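Local coordinates for protein putative dioxygenase (Nostoc punctiforme, PDB 2PEB) that binds a zinc ion and is probably a dioxygenase of the Dopa 4,5-dioxygenase family, at residues P48-M56 with L106-R114. Residues are numbered along the deposited sequence; the frame is centred on the assembly and turned at random. Where two conformers were deposited one is given.
Sequences PIGPHPKGM and LALNIEFLR
Pro51 O takes the backbone N-H of Asn109 in a short, nearly straight hydrogen bond, O to N 2.7 Å, that arrives in the carbonyl plane on a lone pair. Leu108 CA adds a C-H...O contact to the same oxygen at 3.4 Å. One residue back, Gly50 CA sits over the centre of one face of the Phe112 ring, a CH-pi contact 3.6 Å from the centroid and 14° off the normal, while Pro51 CD reaches Phe112 CD1 at 3.8 Å, the two side chains crossing at a slant. With CG anti to the backbone N (chi1 176°), the Phe112 ring is carried out from the helix toward the Ile49–His52 turn. Pro53 lies against the loop 106-108: its CG packs on Leu106 CB at 3.7 Å and near Ala107 O, and its CD touches Leu108 CD2. An alanine here, without CG and CD, would probably leave Leu106 CB and Leu108 CD2 without their proline partner and open a gap beside them. At the protein surface, the loop before strand 55-61 of the antiparallel sheet, with its type II' turn, meets the start of helix 110-115. Asn109 is the N-cap: its OD1 accepts Phe112 N at 2.9 Å, the donor 58° out of the carbonyl plane, capping the first turn, from which Phe112 projects. The turn Ile49–His52 is closed by His52 N to Ile49 O. Behind it, Pro51 CG and, on the opposite face, CG of Met56 (modelled as selenomethionine) lie toward the rim of the His52 ring, which meets that of His15, a zinc ligand; His52 ND1 is hydrogen-bonded to Tyr17 OH. Leu106 and Leu108 also rest on Tyr17 and Trp101.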
ATOM      1  N   PRO A  48     -18.491  -8.566  10.253  1.00 26.35           N
ATOM      2  CA  PRO A  48     -18.497  -7.956   8.921  1.00 25.60           C
ATOM      3  C   PRO A  48     -19.713  -7.057   8.635  1.00 26.29           C
ATOM      4  O   PRO A  48     -20.855  -7.375   8.989  1.00 26.65           O
ATOM      5  CB  PRO A  48     -18.488  -9.157   7.990  1.00 23.79           C
ATOM      6  CG  PRO A  48     -17.997 -10.310   8.805  1.00 24.84           C
ATOM      7  CD  PRO A  48     -18.437 -10.035  10.197  1.00 25.04           C
ATOM      8  N   ILE A  49     -19.457  -5.946   7.967  1.00 29.12           N
ATOM      9  CA  ILE A  49     -20.495  -5.000   7.571  1.00 29.99           C
ATOM     10  C   ILE A  49     -20.157  -4.470   6.183  1.00 30.09           C
ATOM     11  O   ILE A  49     -18.982  -4.291   5.830  1.00 25.34           O
ATOM     12  CB  ILE A  49     -20.648  -3.849   8.611  1.00 30.33           C
ATOM     13  CG1 ILE A  49     -21.937  -3.043   8.382  1.00 33.18           C
ATOM     14  CG2 ILE A  49     -19.447  -2.927   8.614  1.00 28.26           C
ATOM     15  CD1 ILE A  49     -23.102  -3.671   8.997  1.00 37.01           C
ATOM     16  N   GLY A  50     -21.203  -4.269   5.384  1.00 31.51           N
ATOM     17  CA  GLY A  50     -21.095  -3.706   4.029  1.00 31.19           C
ATOM     18  C   GLY A  50     -20.157  -4.468   3.112  1.00 31.34           C
ATOM     19  O   GLY A  50     -20.308  -5.679   2.908  1.00 31.53           O
ATOM     20  N   PRO A  51     -19.139  -3.777   2.572  1.00 29.19           N
ATOM     21  CA  PRO A  51     -18.208  -4.491   1.711  1.00 29.55           C
ATOM     22  C   PRO A  51     -17.225  -5.398   2.459  1.00 30.58           C
ATOM     23  O   PRO A  51     -16.555  -6.220   1.821  1.00 30.84           O
ATOM     24  CB  PRO A  51     -17.439  -3.358   1.035  1.00 30.10           C
ATOM     25  CG  PRO A  51     -17.412  -2.312   2.025  1.00 30.01           C
ATOM     26  CD  PRO A  51     -18.761  -2.361   2.696  1.00 29.65           C
ATOM     27  N   HIS A  52     -17.140  -5.244   3.783  1.00 28.67           N
ATOM     28  CA  HIS A  52     -16.024  -5.792   4.599  1.00 27.56           C
ATOM     29  C   HIS A  52     -16.238  -7.220   5.037  1.00 26.38           C
ATOM     30  O   HIS A  52     -17.304  -7.551   5.595  1.00 26.19           O
ATOM     31  CB  HIS A  52     -15.796  -4.932   5.822  1.00 26.39           C
ATOM     32  CG  HIS A  52     -15.538  -3.521   5.459  1.00 27.00           C
ATOM     33  ND1 HIS A  52     -14.366  -3.115   4.850  1.00 26.93           N
ATOM     34  CD2 HIS A  52     -16.327  -2.428   5.537  1.00 31.40           C
ATOM     35  CE1 HIS A  52     -14.447  -1.823   4.582  1.00 29.23           C
ATOM     36  NE2 HIS A  52     -15.624  -1.386   4.990  1.00 30.53           N
ATOM     37  N   PRO A  53     -15.226  -8.084   4.793  1.00 24.77           N
ATOM     38  CA  PRO A  53     -15.411  -9.492   5.099  1.00 23.64           C
ATOM     39  C   PRO A  53     -14.970  -9.964   6.474  1.00 21.37           C
ATOM     40  O   PRO A  53     -14.958 -11.170   6.731  1.00 24.79           O
ATOM     41  CB  PRO A  53     -14.535 -10.160   4.035  1.00 25.35           C
ATOM     42  CG  PRO A  53     -13.433  -9.312   3.914  1.00 22.95           C
ATOM     43  CD  PRO A  53     -13.920  -7.891   4.124  1.00 26.60           C
ATOM     44  N   LYS A  54     -14.632  -9.005   7.338  1.00 24.99           N
ATOM     45  CA  LYS A  54     -14.081  -9.275   8.641  0.50 25.70           C
ATOM     46  C   LYS A  54     -14.380  -8.038   9.502  1.00 23.82           C
ATOM     47  O   LYS A  54     -14.578  -6.965   8.971  1.00 26.13           O
ATOM     48  CB  LYS A  54     -12.568  -9.518   8.484  0.50 25.94           C
ATOM     49  CG  LYS A  54     -11.901 -10.122   9.675  0.50 26.95           C
ATOM     50  CD  LYS A  54     -10.421 -10.462   9.408  0.50 29.70           C
ATOM     51  CE  LYS A  54     -10.234 -11.754   8.609  0.50 30.69           C
ATOM     52  NZ  LYS A  54      -8.853 -12.318   8.778  0.50 24.48           N
ATOM     53  N   GLY A  55     -14.439  -8.201  10.802  1.00 23.62           N
ATOM     54  CA  GLY A  55     -14.506  -7.050  11.669  1.00 26.00           C
ATOM     55  C   GLY A  55     -13.396  -6.047  11.360  1.00 28.16           C
ATOM     56  O   GLY A  55     -12.291  -6.416  10.931  1.00 25.17           O
HETATM   57  N   MSE A  56     -13.715  -4.773  11.550  1.00 26.98           N
HETATM   58  CA  MSE A  56     -12.773  -3.693  11.242  1.00 25.43           C
HETATM   59  C   MSE A  56     -13.158  -2.443  11.949  1.00 23.14           C
HETATM   60  O   MSE A  56     -14.232  -2.373  12.554  1.00 22.30           O
HETATM   61  CB  MSE A  56     -12.600  -3.404   9.717  1.00 27.50           C
HETATM   62  CG  MSE A  56     -13.878  -2.955   8.981  1.00 36.03           C
HETATM   63 SE   MSE A  56     -14.120  -1.060   9.116  0.75 22.94          SE
HETATM   64  CE  MSE A  56     -15.991  -0.880   8.602  1.00 29.00           C
ATOM     65  N   LEU A 106      -7.812  -9.009   1.753  1.00 28.07           N
ATOM     66  CA  LEU A 106      -9.081  -9.680   1.883  1.00 28.23           C
ATOM     67  C   LEU A 106      -9.950  -9.398   0.679  1.00 28.96           C
ATOM     68  O   LEU A 106      -9.700  -8.470  -0.095  1.00 30.58           O
ATOM     69  CB  LEU A 106      -9.770  -9.229   3.167  1.00 28.67           C
ATOM     70  CG  LEU A 106      -8.926  -9.345   4.433  1.00 30.94           C
ATOM     71  CD1 LEU A 106      -9.661  -8.742   5.647  1.00 31.94           C
ATOM     72  CD2 LEU A 106      -8.529 -10.774   4.721  1.00 30.19           C
ATOM     73  N   ALA A 107     -10.980 -10.217   0.532  1.00 28.10           N
ATOM     74  CA  ALA A 107     -11.890 -10.112  -0.592  1.00 28.81           C
ATOM     75  C   ALA A 107     -13.095  -9.256  -0.195  1.00 26.40           C
ATOM     76  O   ALA A 107     -13.983  -9.702   0.525  1.00 32.15           O
ATOM     77  CB  ALA A 107     -12.336 -11.489  -1.059  1.00 28.53           C
ATOM     78  N   LEU A 108     -13.142  -8.043  -0.732  1.00 26.27           N
ATOM     79  CA  LEU A 108     -14.211  -7.093  -0.454  0.50 25.51           C
ATOM     80  C   LEU A 108     -15.447  -7.386  -1.308  1.00 23.89           C
ATOM     81  O   LEU A 108     -15.319  -7.835  -2.454  1.00 25.18           O
ATOM     82  CB  LEU A 108     -13.730  -5.672  -0.753  0.50 26.62           C
ATOM     83  CG  LEU A 108     -12.364  -5.265  -0.167  0.50 25.49           C
ATOM     84  CD1 LEU A 108     -12.012  -3.893  -0.653  0.50 26.51           C
ATOM     85  CD2 LEU A 108     -12.386  -5.303   1.362  0.50 24.54           C
ATOM     86  N   ASN A 109     -16.631  -7.112  -0.755  1.00 25.38           N
ATOM     87  CA  ASN A 109     -17.846  -7.159  -1.526  1.00 24.49           C
ATOM     88  C   ASN A 109     -18.006  -5.815  -2.276  1.00 24.41           C
ATOM     89  O   ASN A 109     -18.556  -4.833  -1.771  1.00 24.42           O
ATOM     90  CB  ASN A 109     -19.065  -7.524  -0.689  1.00 25.40           C
ATOM     91  CG  ASN A 109     -20.327  -7.566  -1.503  1.00 26.45           C
ATOM     92  OD1 ASN A 109     -20.324  -7.239  -2.691  1.00 23.93           O
ATOM     93  ND2 ASN A 109     -21.437  -7.959  -0.869  1.00 21.34           N
ATOM     94  N   ILE A 110     -17.476  -5.788  -3.487  1.00 22.11           N
ATOM     95  CA  ILE A 110     -17.581  -4.613  -4.338  1.00 24.40           C
ATOM     96  C   ILE A 110     -18.990  -4.399  -4.883  1.00 24.39           C
ATOM     97  O   ILE A 110     -19.432  -3.264  -5.055  1.00 24.44           O
ATOM     98  CB  ILE A 110     -16.566  -4.673  -5.487  1.00 26.41           C
ATOM     99  CG1 ILE A 110     -15.141  -4.811  -4.930  1.00 26.59           C
ATOM    100  CG2 ILE A 110     -16.672  -3.418  -6.343  1.00 24.01           C
ATOM    101  CD1 ILE A 110     -14.709  -3.685  -4.000  1.00 28.15           C
ATOM    102  N   GLU A 111     -19.702  -5.478  -5.160  1.00 24.50           N
ATOM    103  CA  GLU A 111     -21.048  -5.347  -5.621  1.00 23.34           C
ATOM    104  C   GLU A 111     -21.914  -4.591  -4.632  1.00 24.49           C
ATOM    105  O   GLU A 111     -22.879  -3.919  -5.047  1.00 26.27           O
ATOM    106  CB  GLU A 111     -21.651  -6.714  -5.927  1.00 24.78           C
ATOM    107  CG  GLU A 111     -22.927  -6.635  -6.738  1.00 28.26           C
ATOM    108  CD  GLU A 111     -22.729  -5.928  -8.077  1.00 28.06           C
ATOM    109  OE1 GLU A 111     -21.586  -5.953  -8.604  1.00 37.51           O
ATOM    110  OE2 GLU A 111     -23.720  -5.364  -8.590  1.00 43.44           O
ATOM    111  N   PHE A 112     -21.606  -4.714  -3.342  1.00 23.71           N
ATOM    112  CA  PHE A 112     -22.343  -3.966  -2.309  1.00 25.11           C
ATOM    113  C   PHE A 112     -22.256  -2.468  -2.588  1.00 26.14           C
ATOM    114  O   PHE A 112     -23.232  -1.744  -2.430  1.00 26.20           O
ATOM    115  CB  PHE A 112     -21.813  -4.287  -0.901  1.00 26.06           C
ATOM    116  CG  PHE A 112     -22.461  -3.469   0.200  1.00 28.38           C
ATOM    117  CD1 PHE A 112     -21.890  -2.277   0.625  1.00 25.88           C
ATOM    118  CD2 PHE A 112     -23.635  -3.899   0.793  1.00 26.68           C
ATOM    119  CE1 PHE A 112     -22.479  -1.511   1.623  1.00 25.63           C
ATOM    120  CE2 PHE A 112     -24.229  -3.149   1.810  1.00 33.29           C
ATOM    121  CZ  PHE A 112     -23.645  -1.946   2.216  1.00 28.37           C
ATOM    122  N   LEU A 113     -21.065  -2.031  -2.991  1.00 25.81           N
ATOM    123  CA  LEU A 113     -20.838  -0.649  -3.333  1.00 29.64           C
ATOM    124  C   LEU A 113     -21.512  -0.287  -4.672  1.00 31.52           C
ATOM    125  O   LEU A 113     -22.111   0.770  -4.783  1.00 32.42           O
ATOM    126  CB  LEU A 113     -19.333  -0.347  -3.357  1.00 27.51           C
ATOM    127  CG  LEU A 113     -18.590  -0.632  -2.062  1.00 29.59           C
ATOM    128  CD1 LEU A 113     -17.116  -0.529  -2.333  1.00 22.08           C
ATOM    129  CD2 LEU A 113     -19.041   0.335  -0.969  1.00 28.32           C
ATOM    130  N   ARG A 114     -21.441  -1.151  -5.677  1.00 33.58           N
ATOM    131  CA  ARG A 114     -22.144  -0.858  -6.923  1.00 36.26           C
ATOM    132  C   ARG A 114     -23.632  -0.648  -6.664  1.00 39.08           C
ATOM    133  O   ARG A 114     -24.213   0.303  -7.166  1.00 40.01           O
ATOM    134  CB  ARG A 114     -21.970  -1.967  -7.948  1.00 36.57           C
ATOM    135  CG  ARG A 114     -20.568  -2.139  -8.457  1.00 40.38           C
ATOM    136  CD  ARG A 114     -20.550  -3.043  -9.673  1.00 39.07           C
ATOM    137  NE  ARG A 114     -19.418  -3.950  -9.618  1.00 37.94           N
ATOM    138  CZ  ARG A 114     -18.236  -3.729 -10.180  1.00 52.65           C
ATOM    139  NH1 ARG A 114     -18.003  -2.610 -10.871  1.00 58.34           N
ATOM    140  NH2 ARG A 114     -17.275  -4.646 -10.054  1.00 53.30           N
TER